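Local atomic coordinates of phage integrase (Pectobacterium atrosepticum, PDB entry 3JU0), a protein that probably binds the arm-type DNA sites used in integrase-mediated recombination, this chain being the N-terminal arm-binding domain of a phage-family integrase. Residues L3-V8 with V59-A64; D22-H27 with Q66-A71; L29-P32 with K36-R39. All blocks are in the same frame, centred on the assembly; numbering follows the deposited sequence.

Interaction 1 of 3, residues L3-V8 with V59-A64; sequences LTDSKV and VSLADA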
ATOM      1  N   LEU A   3      -1.587  -7.030  -9.506  1.00 29.18           N
ATOM      2  CA  LEU A   3      -3.025  -6.710  -9.348  1.00 27.73           C
ATOM      3  C   LEU A   3      -3.488  -5.835 -10.494  1.00 27.38           C
ATOM      4  O   LEU A   3      -2.690  -5.298 -11.270  1.00 26.61           O
ATOM      5  CB  LEU A   3      -3.200  -5.941  -8.048  1.00 26.33           C
ATOM      6  CG  LEU A   3      -2.904  -6.701  -6.799  1.00 29.13           C
ATOM      7  CD1 LEU A   3      -3.045  -5.757  -5.554  1.00 27.65           C
ATOM      8  CD2 LEU A   3      -3.690  -7.929  -6.743  1.00 34.63           C
ATOM      9  N   THR A   4      -4.804  -5.779 -10.665  1.00 28.59           N
ATOM     10  CA  THR A   4      -5.505  -4.887 -11.601  1.00 27.61           C
ATOM     11  C   THR A   4      -6.592  -4.182 -10.864  1.00 26.77           C
ATOM     12  O   THR A   4      -6.964  -4.619  -9.780  1.00 26.20           O
ATOM     13  CB  THR A   4      -6.190  -5.665 -12.748  1.00 29.15           C
ATOM     14  OG1 THR A   4      -7.153  -6.553 -12.201  1.00 31.26           O
ATOM     15  CG2 THR A   4      -5.267  -6.477 -13.497  1.00 32.04           C
ATOM     16  N   ASP A   5      -7.068  -3.077 -11.381  1.00 25.59           N
ATOM     17  CA  ASP A   5      -8.172  -2.331 -10.734  1.00 27.85           C
ATOM     18  C   ASP A   5      -9.355  -3.250 -10.471  1.00 27.44           C
ATOM     19  O   ASP A   5      -9.956  -3.209  -9.413  1.00 26.15           O
ATOM     20  CB  ASP A   5      -8.654  -1.153 -11.578  1.00 28.28           C
ATOM     21  CG  ASP A   5      -7.691   0.027 -11.653  1.00 32.76           C
ATOM     22  OD1 ASP A   5      -6.970   0.361 -10.683  1.00 35.02           O
ATOM     23  OD2 ASP A   5      -7.730   0.708 -12.704  1.00 37.51           O
ATOM     24  N   SER A   6      -9.701  -4.086 -11.457  1.00 28.44           N
ATOM     25  CA  SER A   6     -10.848  -4.951 -11.255  1.00 28.17           C
ATOM     26  C   SER A   6     -10.624  -6.019 -10.142  1.00 26.63           C
ATOM     27  O   SER A   6     -11.528  -6.302  -9.359  1.00 26.75           O
ATOM     28  CB  SER A   6     -11.291  -5.540 -12.623  1.00 30.11           C
ATOM     29  OG  SER A   6     -10.541  -6.687 -12.910  1.00 37.73           O
ATOM     30  N   LYS A   7      -9.438  -6.644 -10.045  1.00 24.73           N
ATOM     31  CA  LYS A   7      -9.196  -7.628  -9.005  1.00 24.86           C
ATOM     32  C   LYS A   7      -9.313  -6.954  -7.646  1.00 22.88           C
ATOM     33  O   LYS A   7      -9.860  -7.508  -6.715  1.00 23.74           O
ATOM     34  CB  LYS A   7      -7.847  -8.281  -9.201  1.00 26.51           C
ATOM     35  CG  LYS A   7      -7.756  -9.148 -10.513  1.00 33.42           C
ATOM     36  CD  LYS A   7      -6.465  -9.928 -10.505  1.00 37.78           C
ATOM     37  N   VAL A   8      -8.788  -5.726  -7.548  1.00 21.90           N
ATOM     38  CA  VAL A   8      -8.872  -4.984  -6.300  1.00 22.19           C
ATOM     39  C   VAL A   8     -10.295  -4.686  -5.920  1.00 22.68           C
ATOM     40  O   VAL A   8     -10.671  -4.937  -4.786  1.00 23.27           O
ATOM     41  CB  VAL A   8      -8.017  -3.715  -6.365  1.00 21.83           C
ATOM     42  CG1 VAL A   8      -8.244  -2.845  -5.131  1.00 23.10           C
ATOM     43  CG2 VAL A   8      -6.563  -4.060  -6.531  1.00 23.14           C
ATOM     44  N   VAL A  59      -7.395   5.515  -1.890  1.00 18.56           N
ATOM     45  CA  VAL A  59      -6.129   5.332  -2.578  1.00 18.31           C
ATOM     46  C   VAL A  59      -6.336   4.199  -3.604  1.00 18.47           C
ATOM     47  O   VAL A  59      -6.606   3.064  -3.269  1.00 19.49           O
ATOM     48  CB  VAL A  59      -5.054   4.965  -1.531  1.00 18.68           C
ATOM     49  CG1 VAL A  59      -3.718   4.669  -2.215  1.00 20.44           C
ATOM     50  CG2 VAL A  59      -4.926   6.075  -0.451  1.00 20.70           C
ATOM     51  N   SER A  60      -6.168   4.524  -4.860  1.00 18.71           N
ATOM     52  CA  SER A  60      -6.306   3.546  -5.937  1.00 18.72           C
ATOM     53  C   SER A  60      -5.073   2.665  -6.078  1.00 17.43           C
ATOM     54  O   SER A  60      -4.060   2.920  -5.441  1.00 17.97           O
ATOM     55  CB  SER A  60      -6.482   4.203  -7.273  1.00 22.59           C
ATOM     56  OG  SER A  60      -5.348   4.917  -7.717  1.00 21.97           O
ATOM     57  N   LEU A  61      -5.149   1.653  -6.888  1.00 19.02           N
ATOM     58  CA  LEU A  61      -3.987   0.835  -7.169  1.00 19.31           C
ATOM     59  C   LEU A  61      -2.824   1.651  -7.755  1.00 19.92           C
ATOM     60  O   LEU A  61      -1.684   1.536  -7.294  1.00 20.12           O
ATOM     61  CB  LEU A  61      -4.415  -0.287  -8.154  1.00 20.15           C
ATOM     62  CG  LEU A  61      -3.278  -1.167  -8.704  1.00 21.34           C
ATOM     63  CD1 LEU A  61      -2.454  -1.885  -7.649  1.00 20.95           C
ATOM     64  CD2 LEU A  61      -3.803  -2.215  -9.695  1.00 23.63           C
ATOM     65  N   ALA A  62      -3.131   2.523  -8.694  1.00 21.48           N
ATOM     66  CA  ALA A  62      -2.106   3.431  -9.220  1.00 20.98           C
ATOM     67  C   ALA A  62      -1.512   4.324  -8.147  1.00 21.13           C
ATOM     68  O   ALA A  62      -0.275   4.557  -8.095  1.00 21.63           O
ATOM     69  CB  ALA A  62      -2.636   4.232 -10.359  1.00 24.24           C
ATOM     70  N   ASP A  63      -2.364   4.898  -7.304  1.00 20.01           N
ATOM     71  CA  ASP A  63      -1.909   5.705  -6.210  1.00 20.37           C
ATOM     72  C   ASP A  63      -0.998   4.906  -5.231  1.00 17.62           C
ATOM     73  O   ASP A  63       0.040   5.381  -4.768  1.00 18.23           O
ATOM     74  CB  ASP A  63      -3.072   6.230  -5.392  1.00 21.23           C
ATOM     75  CG  ASP A  63      -4.002   7.191  -6.094  1.00 26.60           C
ATOM     76  OD1 ASP A  63      -3.532   8.038  -6.895  1.00 28.45           O
ATOM     77  OD2 ASP A  63      -5.243   7.152  -5.688  1.00 25.93           O
ATOM     78  N   ALA A  64      -1.367   3.674  -4.951  1.00 17.38           N
ATOM     79  CA  ALA A  64      -0.628   2.824  -4.067  1.00 16.40           C
ATOM     80  C   ALA A  64       0.767   2.506  -4.633  1.00 16.61           C
ATOM     81  O   ALA A  64       1.743   2.559  -3.915  1.00 16.54           O
ATOM     82  CB  ALA A  64      -1.367   1.554  -3.775  1.00 17.07           C
TER
HETATM   83  O   HOH W   1      -5.564   2.460 -10.405  1.00 27.63           O
HETATM   84  O   HOH W   2      -7.623   0.918  -8.194  1.00 27.88           O
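Leu61, in the first turn of helix 61-76, pushes its branched end against the backbone of Leu3 and Thr4, just ahead of helix 5-10. This is where the two helix starts of the arm-type DNA-binding domain meet, on the face of its four-stranded antiparallel sheet that carries Trp38. CD2 of Leu61 does the touching, 3.6 Å from both the carbonyl O of Leu3 and the carbonyl C of Thr4. Both methyls of Leu61, CD1 and CD2, lie 4.1 Å from CB of Leu3. With CG anti to the backbone N (chi1 173°), Leu61 is directed from its helix toward segment 3-8.

At the solvent side the contact turns polar. Asp5 reaches over obliquely and sets OD1 3.7 Å from Leu61 CB. The same oxygen accepts from two waters, one of which takes the N-H of Leu61 and the other that of Ala62. Both amides belong to the first turn of helix 61-76, where N-H groups lack partners within the helix, so the carboxylate serves that end through water; the positive end of the helix dipole would probably favour its negative charge.

Further out, each helix start is capped by its own side chain. Thr4 OG1 accepts from Lys7 N, while Ser60 and Asp63 form a capping box. Leu3, Val8, Leu61 and Ala64 all touch Trp38 of strand 36-44, whose NE1 donates to Val59 O, and Leu3 N is hydrogen-bonded to Asp22 OD2. In the capping box Asp63 N gives its hydrogen to Ser60 OG at 3.0 Å, and Ser60 N returns one to Asp63 OD2, on the anti side of the carboxylate, at 2.9 Å.

Interaction 2 of 3, residues D22-H27 with Q66-A71; sequences DGFGMH and QRRDEA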
ATOM      1  N   ASP A  22       0.947  -7.511  -5.022  1.00 22.34           N
ATOM      2  CA  ASP A  22       1.144  -6.742  -6.245  1.00 23.10           C
ATOM      3  C   ASP A  22       2.621  -6.797  -6.683  1.00 24.99           C
ATOM      4  O   ASP A  22       2.937  -6.302  -7.761  1.00 30.56           O
ATOM      5  CB  ASP A  22       0.782  -5.264  -6.112  1.00 23.67           C
ATOM      6  CG  ASP A  22       0.750  -4.565  -7.450  1.00 25.62           C
ATOM      7  OD1 ASP A  22       1.424  -3.559  -7.653  1.00 24.99           O
ATOM      8  OD2 ASP A  22       0.044  -5.014  -8.377  1.00 27.42           O
ATOM      9  N   GLY A  23       3.522  -7.336  -5.874  1.00 25.21           N
ATOM     10  CA  GLY A  23       4.931  -7.299  -6.273  1.00 24.74           C
ATOM     11  C   GLY A  23       5.659  -6.153  -5.602  1.00 22.97           C
ATOM     12  O   GLY A  23       5.055  -5.245  -5.052  1.00 22.58           O
ATOM     13  N   PHE A  24       6.982  -6.249  -5.626  1.00 22.48           N
ATOM     14  CA  PHE A  24       7.844  -5.289  -5.031  1.00 22.38           C
ATOM     15  C   PHE A  24       7.562  -5.054  -3.563  1.00 20.69           C
ATOM     16  O   PHE A  24       7.857  -3.977  -3.027  1.00 24.01           O
ATOM     17  CB  PHE A  24       7.843  -4.002  -5.848  1.00 24.06           C
ATOM     18  CG  PHE A  24       8.188  -4.194  -7.275  1.00 26.20           C
ATOM     19  CD1 PHE A  24       7.207  -4.262  -8.235  1.00 30.90           C
ATOM     20  CD2 PHE A  24       9.530  -4.308  -7.658  1.00 26.31           C
ATOM     21  CE1 PHE A  24       7.519  -4.451  -9.558  1.00 33.71           C
ATOM     22  CE2 PHE A  24       9.852  -4.528  -8.984  1.00 24.15           C
ATOM     23  CZ  PHE A  24       8.859  -4.543  -9.929  1.00 29.54           C
ATOM     24  N   GLY A  25       7.009  -6.031  -2.842  1.00 20.57           N
ATOM     25  CA  GLY A  25       6.782  -5.868  -1.420  1.00 20.23           C
ATOM     26  C   GLY A  25       5.410  -5.333  -1.088  1.00 19.99           C
ATOM     27  O   GLY A  25       5.056  -5.272   0.072  1.00 21.99           O
ATOM     28  N   MET A  26       4.686  -4.901  -2.107  1.00 18.33           N
ATOM     29  CA  MET A  26       3.332  -4.303  -1.832  1.00 18.88           C
ATOM     30  C   MET A  26       2.206  -5.290  -1.960  1.00 19.64           C
ATOM     31  O   MET A  26       2.197  -6.144  -2.861  1.00 21.69           O
ATOM     32  CB  MET A  26       3.072  -3.106  -2.714  1.00 18.87           C
ATOM     33  CG  MET A  26       1.898  -2.321  -2.203  1.00 22.05           C
ATOM     34  SD  MET A  26       1.543  -0.859  -3.176  1.00 25.99           S
ATOM     35  CE  MET A  26       0.734  -1.548  -4.631  1.00 23.54           C
ATOM     36  N   HIS A  27       1.243  -5.184  -1.070  1.00 19.49           N
ATOM     37  CA  HIS A  27       0.061  -6.048  -1.130  1.00 18.75           C
ATOM     38  C   HIS A  27      -1.144  -5.247  -0.699  1.00 18.14           C
ATOM     39  O   HIS A  27      -1.051  -4.215  -0.026  1.00 17.97           O
ATOM     40  CB  HIS A  27       0.177  -7.284  -0.276  1.00 20.50           C
ATOM     41  CG  HIS A  27       0.419  -7.080   1.178  1.00 21.90           C
ATOM     42  ND1 HIS A  27      -0.578  -7.007   2.134  1.00 27.61           N
ATOM     43  CD2 HIS A  27       1.577  -7.048   1.852  1.00 23.76           C
ATOM     44  CE1 HIS A  27      -0.030  -6.878   3.338  1.00 25.07           C
ATOM     45  NE2 HIS A  27       1.274  -6.926   3.192  1.00 27.79           N
ATOM     46  N   GLN A  66       2.362   4.463  -6.648  1.00 18.78           N
ATOM     47  CA  GLN A  66       3.120   5.716  -6.527  1.00 18.42           C
ATOM     48  C   GLN A  66       3.685   5.885  -5.143  1.00 17.57           C
ATOM     49  O   GLN A  66       4.859   6.300  -4.957  1.00 18.70           O
ATOM     50  CB  GLN A  66       2.186   6.898  -6.897  1.00 20.84           C
ATOM     51  CG  GLN A  66       2.769   8.244  -6.667  1.00 25.29           C
ATOM     52  CD  GLN A  66       3.960   8.510  -7.492  1.00 35.37           C
ATOM     53  OE1 GLN A  66       4.798   9.353  -7.107  1.00 46.02           O
ATOM     54  NE2 GLN A  66       4.094   7.816  -8.623  1.00 38.43           N
ATOM     55  N   ARG A  67       2.882   5.550  -4.137  1.00 16.07           N
ATOM     56  CA  ARG A  67       3.322   5.651  -2.733  1.00 15.83           C
ATOM     57  C   ARG A  67       4.396   4.615  -2.416  1.00 16.18           C
ATOM     58  O   ARG A  67       5.342   4.888  -1.701  1.00 17.23           O
ATOM     59  CB  ARG A  67       2.155   5.509  -1.747  1.00 16.81           C
ATOM     60  CG  ARG A  67       1.155   6.716  -1.851  1.00 17.96           C
ATOM     61  CD  ARG A  67       0.044   6.562  -0.897  1.00 18.38           C
ATOM     62  NE  ARG A  67      -0.841   7.740  -1.098  1.00 20.84           N
ATOM     63  CZ  ARG A  67      -1.732   8.151  -0.211  1.00 18.51           C
ATOM     64  NH1 ARG A  67      -1.915   7.449   0.907  1.00 18.34           N
ATOM     65  NH2 ARG A  67      -2.441   9.265  -0.427  1.00 21.32           N
ATOM     66  N   ARG A  68       4.265   3.435  -3.015  1.00 15.65           N
ATOM     67  CA  ARG A  68       5.338   2.407  -2.923  1.00 16.65           C
ATOM     68  C   ARG A  68       6.637   2.987  -3.478  1.00 16.48           C
ATOM     69  O   ARG A  68       7.681   2.865  -2.889  1.00 17.18           O
ATOM     70  CB  ARG A  68       4.903   1.180  -3.762  1.00 17.08           C
ATOM     71  CG  ARG A  68       5.968   0.127  -3.963  1.00 19.13           C
ATOM     72  CD  ARG A  68       5.679  -0.632  -5.239  1.00 20.59           C
ATOM     73  NE  ARG A  68       5.912   0.136  -6.441  1.00 24.32           N
ATOM     74  CZ  ARG A  68       5.593  -0.242  -7.687  1.00 25.26           C
ATOM     75  NH1 ARG A  68       4.910  -1.339  -7.908  1.00 26.24           N
ATOM     76  NH2 ARG A  68       5.903   0.532  -8.705  1.00 28.32           N
ATOM     77  N   ASP A  69       6.546   3.591  -4.648  1.00 17.06           N
ATOM     78  CA  ASP A  69       7.717   4.164  -5.293  1.00 17.97           C
ATOM     79  C   ASP A  69       8.371   5.206  -4.363  1.00 16.05           C
ATOM     80  O   ASP A  69       9.590   5.272  -4.211  1.00 17.98           O
ATOM     81  CB  ASP A  69       7.357   4.758  -6.662  1.00 19.10           C
ATOM     82  CG  ASP A  69       7.090   3.730  -7.683  1.00 22.96           C
ATOM     83  OD1 ASP A  69       6.529   4.091  -8.745  1.00 26.46           O
ATOM     84  OD2 ASP A  69       7.418   2.546  -7.444  1.00 25.25           O
ATOM     85  N   GLU A  70       7.566   6.102  -3.809  1.00 17.28           N
ATOM     86  CA  GLU A  70       8.075   7.115  -2.901  1.00 18.11           C
ATOM     87  C   GLU A  70       8.747   6.529  -1.664  1.00 17.41           C
ATOM     88  O   GLU A  70       9.787   7.000  -1.233  1.00 18.28           O
ATOM     89  CB  GLU A  70       7.017   8.119  -2.570  1.00 19.45           C
ATOM     90  CG  GLU A  70       6.594   8.914  -3.763  1.00 23.09           C
ATOM     91  CD  GLU A  70       7.714   9.711  -4.425  1.00 30.31           C
ATOM     92  OE1 GLU A  70       7.837   9.668  -5.660  1.00 35.35           O
ATOM     93  OE2 GLU A  70       8.515  10.340  -3.702  1.00 37.85           O
ATOM     94  N   ALA A  71       8.202   5.450  -1.140  1.00 15.56           N
ATOM     95  CA  ALA A  71       8.794   4.769  -0.020  1.00 15.54           C
ATOM     96  C   ALA A  71      10.113   4.135  -0.408  1.00 15.03           C
ATOM     97  O   ALA A  71      11.074   4.186   0.388  1.00 15.42           O
ATOM     98  CB  ALA A  71       7.852   3.733   0.516  1.00 14.63           C
TER
HETATM   99  O   HOH W   3       3.670  -3.131  -6.208  1.00 21.80           O
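Arg68 reaches from helix 61-76 to the turn at Gly23-Met26, and successive parts of its chain meet Met26 and Phe24. Its CG is anti to the backbone N (chi1 171°), which sends the chain out toward the turn. CB lies 4.0 Å from Met26 SD, the two side chains running roughly perpendicular. CD comes to 4.1 Å from Phe24 CB. Beyond that the chain bends at chi3 (71°), bringing the guanidinium up to the phenyl ring at an oblique angle, with NH1 3.7 Å from CD1 of Phe24. Phe24 CG sits over one guanidinium face, yet the two planes are 64° apart, so the groups are not stacked.

The turn is type I', closing the hairpin of strands 18-23 and 26-30, and Asp22 and Gly23 opposite Met26 make a classic beta bulge. A water bridges the two segments: it accepts from Arg68 NH1 (2.8 Å) and donates to both Asp22 OD1 and Gly23 O. Asp22 itself is salt-bridged through OD2 to Arg65. On the other edge of the guanidinium, NE and NH2 grip Asp69 side-on, both ending on OD2, which lies in the guanidinium plane; Arg68 NH2 is 2.8 Å from Asp69 OD2.

Interaction 3 of 3, residues L29-P32 with K36-R39; sequences LVHP and KYWR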
ATOM      1  N   LEU A  29      -4.309  -5.801   1.720  1.00 18.80           N
ATOM      2  CA  LEU A  29      -4.871  -6.563   2.805  1.00 19.52           C
ATOM      3  C   LEU A  29      -6.368  -6.404   2.747  1.00 18.51           C
ATOM      4  O   LEU A  29      -6.901  -5.275   2.864  1.00 19.48           O
ATOM      5  CB  LEU A  29      -4.290  -6.092   4.147  1.00 20.63           C
ATOM      6  CG  LEU A  29      -4.719  -6.918   5.362  1.00 24.20           C
ATOM      7  CD1 LEU A  29      -4.026  -8.359   5.337  1.00 25.61           C
ATOM      8  CD2 LEU A  29      -4.333  -6.177   6.597  1.00 29.56           C
ATOM      9  N   VAL A  30      -7.061  -7.526   2.561  1.00 18.79           N
ATOM     10  CA  VAL A  30      -8.515  -7.542   2.475  1.00 18.60           C
ATOM     11  C   VAL A  30      -8.995  -8.085   3.826  1.00 20.10           C
ATOM     12  O   VAL A  30      -8.731  -9.255   4.182  1.00 19.67           O
ATOM     13  CB  VAL A  30      -9.010  -8.449   1.348  1.00 19.46           C
ATOM     14  CG1 VAL A  30     -10.530  -8.435   1.215  1.00 21.09           C
ATOM     15  CG2 VAL A  30      -8.403  -8.019   0.027  1.00 19.77           C
ATOM     16  N   HIS A  31      -9.604  -7.200   4.612  1.00 21.89           N
ATOM     17  CA  HIS A  31      -9.901  -7.502   6.004  1.00 23.47           C
ATOM     18  C   HIS A  31     -11.336  -7.980   6.163  1.00 24.06           C
ATOM     19  O   HIS A  31     -12.205  -7.641   5.367  1.00 24.67           O
ATOM     20  CB  HIS A  31      -9.624  -6.227   6.830  1.00 22.74           C
ATOM     21  CG  HIS A  31      -9.476  -6.466   8.310  1.00 26.18           C
ATOM     22  ND1 HIS A  31     -10.559  -6.611   9.135  1.00 31.07           N
ATOM     23  CD2 HIS A  31      -8.382  -6.544   9.107  1.00 30.60           C
ATOM     24  CE1 HIS A  31     -10.154  -6.757  10.382  1.00 30.99           C
ATOM     25  NE2 HIS A  31      -8.831  -6.767  10.395  1.00 32.53           N
ATOM     26  N   PRO A  32     -11.576  -8.860   7.184  1.00 26.50           N
ATOM     27  CA  PRO A  32     -12.907  -9.325   7.377  1.00 29.80           C
ATOM     28  C   PRO A  32     -13.826  -8.198   7.798  1.00 31.02           C
ATOM     29  O   PRO A  32     -15.017  -8.340   7.594  1.00 32.96           O
ATOM     30  CB  PRO A  32     -12.767 -10.340   8.518  1.00 30.21           C
ATOM     31  CG  PRO A  32     -11.453 -10.573   8.740  1.00 31.24           C
ATOM     32  CD  PRO A  32     -10.604  -9.614   7.978  1.00 26.67           C
ATOM     33  N   LYS A  36     -10.065  -2.444   2.971  1.00 17.81           N
ATOM     34  CA  LYS A  36      -8.979  -2.869   2.049  1.00 17.50           C
ATOM     35  C   LYS A  36      -7.782  -1.909   2.228  1.00 17.79           C
ATOM     36  O   LYS A  36      -7.960  -0.718   2.022  1.00 19.99           O
ATOM     37  CB  LYS A  36      -9.518  -2.881   0.625  1.00 17.93           C
ATOM     38  CG  LYS A  36     -10.476  -4.007   0.286  1.00 20.04           C
ATOM     39  CD  LYS A  36     -11.065  -3.895  -1.060  1.00 20.73           C
ATOM     40  CE  LYS A  36     -11.859  -5.143  -1.408  1.00 23.05           C
ATOM     41  NZ  LYS A  36     -12.668  -4.976  -2.690  1.00 23.18           N
ATOM     42  N   TYR A  37      -6.667  -2.466   2.725  1.00 17.36           N
ATOM     43  CA  TYR A  37      -5.525  -1.714   3.161  1.00 18.56           C
ATOM     44  C   TYR A  37      -4.346  -1.938   2.249  1.00 18.44           C
ATOM     45  O   TYR A  37      -3.993  -3.068   2.004  1.00 19.71           O
ATOM     46  CB  TYR A  37      -5.074  -2.091   4.609  1.00 18.24           C
ATOM     47  CG  TYR A  37      -6.128  -1.992   5.659  1.00 18.61           C
ATOM     48  CD1 TYR A  37      -7.035  -3.008   5.863  1.00 18.71           C
ATOM     49  CD2 TYR A  37      -6.170  -0.928   6.520  1.00 18.16           C
ATOM     50  CE1 TYR A  37      -8.001  -2.950   6.837  1.00 19.10           C
ATOM     51  CE2 TYR A  37      -7.158  -0.841   7.495  1.00 17.60           C
ATOM     52  CZ  TYR A  37      -8.114  -1.813   7.647  1.00 18.44           C
ATOM     53  OH  TYR A  37      -9.056  -1.749   8.683  1.00 20.74           O
ATOM     54  N   TRP A  38      -3.699  -0.871   1.789  1.00 15.61           N
ATOM     55  CA  TRP A  38      -2.431  -1.021   1.048  1.00 16.30           C
ATOM     56  C   TRP A  38      -1.283  -1.048   2.043  1.00 15.45           C
ATOM     57  O   TRP A  38      -1.183  -0.200   2.934  1.00 16.60           O
ATOM     58  CB  TRP A  38      -2.201   0.130   0.115  1.00 16.27           C
ATOM     59  CG  TRP A  38      -3.229   0.279  -0.967  1.00 16.28           C
ATOM     60  CD1 TRP A  38      -4.187   1.233  -1.051  1.00 17.82           C
ATOM     61  CD2 TRP A  38      -3.411  -0.590  -2.070  1.00 16.74           C
ATOM     62  NE1 TRP A  38      -4.924   1.046  -2.193  1.00 18.67           N
ATOM     63  CE2 TRP A  38      -4.458  -0.064  -2.850  1.00 18.33           C
ATOM     64  CE3 TRP A  38      -2.765  -1.758  -2.500  1.00 18.12           C
ATOM     65  CZ2 TRP A  38      -4.932  -0.717  -4.022  1.00 19.58           C
ATOM     66  CZ3 TRP A  38      -3.226  -2.367  -3.696  1.00 20.80           C
ATOM     67  CH2 TRP A  38      -4.267  -1.821  -4.430  1.00 20.98           C
ATOM     68  N   ARG A  39      -0.413  -2.020   1.846  1.00 16.07           N
ATOM     69  CA  ARG A  39       0.744  -2.231   2.736  1.00 18.07           C
ATOM     70  C   ARG A  39       1.998  -2.510   1.956  1.00 17.76           C
ATOM     71  O   ARG A  39       1.955  -3.205   0.940  1.00 18.58           O
ATOM     72  CB  ARG A  39       0.513  -3.417   3.670  1.00 21.54           C
ATOM     73  CG  ARG A  39      -0.525  -3.203   4.731  1.00 30.76           C
ATOM     74  CD  ARG A  39      -1.417  -2.161   4.527  1.00 41.05           C
ATOM     75  NE  ARG A  39      -1.805  -1.694   5.857  1.00 44.87           N
ATOM     76  CZ  ARG A  39      -2.404  -0.546   6.150  1.00 41.18           C
ATOM     77  NH1 ARG A  39      -2.744   0.491   5.232  1.00 27.73           N
ATOM     78  NH2 ARG A  39      -2.650  -0.456   7.410  1.00 39.84           N
TER
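The Tyr37 ring meets its neighbours at its edge: CB of His31 and NH1 of Arg39 lie in its plane, and the carbonyl O of Leu29 sits near that plane, 3.8 Å from Tyr37 CD1. Tyr37 CE1 lies 3.7 Å from His31 CB. The imidazole is turned obliquely to the phenol, planes 68° apart, so the two rings do not stack; one face of the imidazole is taken by CD of Pro32. The guanidinium of Arg39 has Tyr37 CB against one face, displaced toward its rim, while its NH1 donates to the carbonyl O of Trp38 from above the carbonyl plane.

Tyr37 CG stands anti to its own carbonyl carbon (chi1 -55°), and from there the ring runs alongside the neighbouring strand toward His31. The Tyr37 hydroxyl is hydrogen-bonded to Asn33 ND2, and His31 ND1 accepts from the backbone N of Asn33, in the connection between the strands. At the root of the side chain, Leu29 CB packs on Tyr37 CB at 4.1 Å. On the reverse face Val30 CG1 meets the extended chain of Lys36 near CE, and Lys36 carries its ammonium on to the carbonyl oxygens of Val8 and Ala11, tying the strand to helix 5-10.

The backbones are joined at Leu29 and Tyr37, a hydrogen-bonded pair: Leu29 N to Tyr37 O and Tyr37 N to Leu29 O are each 2.8 Å and almost straight. Lys36 CA adds a CA-H...O contact to Leu29 O, beside the non-hydrogen-bonded pair of Val30 and Lys36. The arrangement is that of an antiparallel beta hairpin, here made by the two central strands, 26-30 and 36-44, of the domain's four-stranded sheet.

How the interactions relate
The three contacts lie close together in the arm DNA-binding domain, their centres 11 to 14 Å apart. Interactions 1 and 2 share helix 61-76, interaction 1 at its N-terminal end and interaction 2 further along; interactions 2 and 3 share strand 26-30. Along the chain the segments of interactions 1 and 2 alternate, while the local hairpin of interaction 3 is nested inside the loops both close. Trp38, of strand 36-44, also packs on Met26 and so joins interaction 3 to interaction 2, as does the probable hydrogen bond from His27 N to Arg39 O. The sheet, the N-terminal segment and the long helix thus form one compact unit.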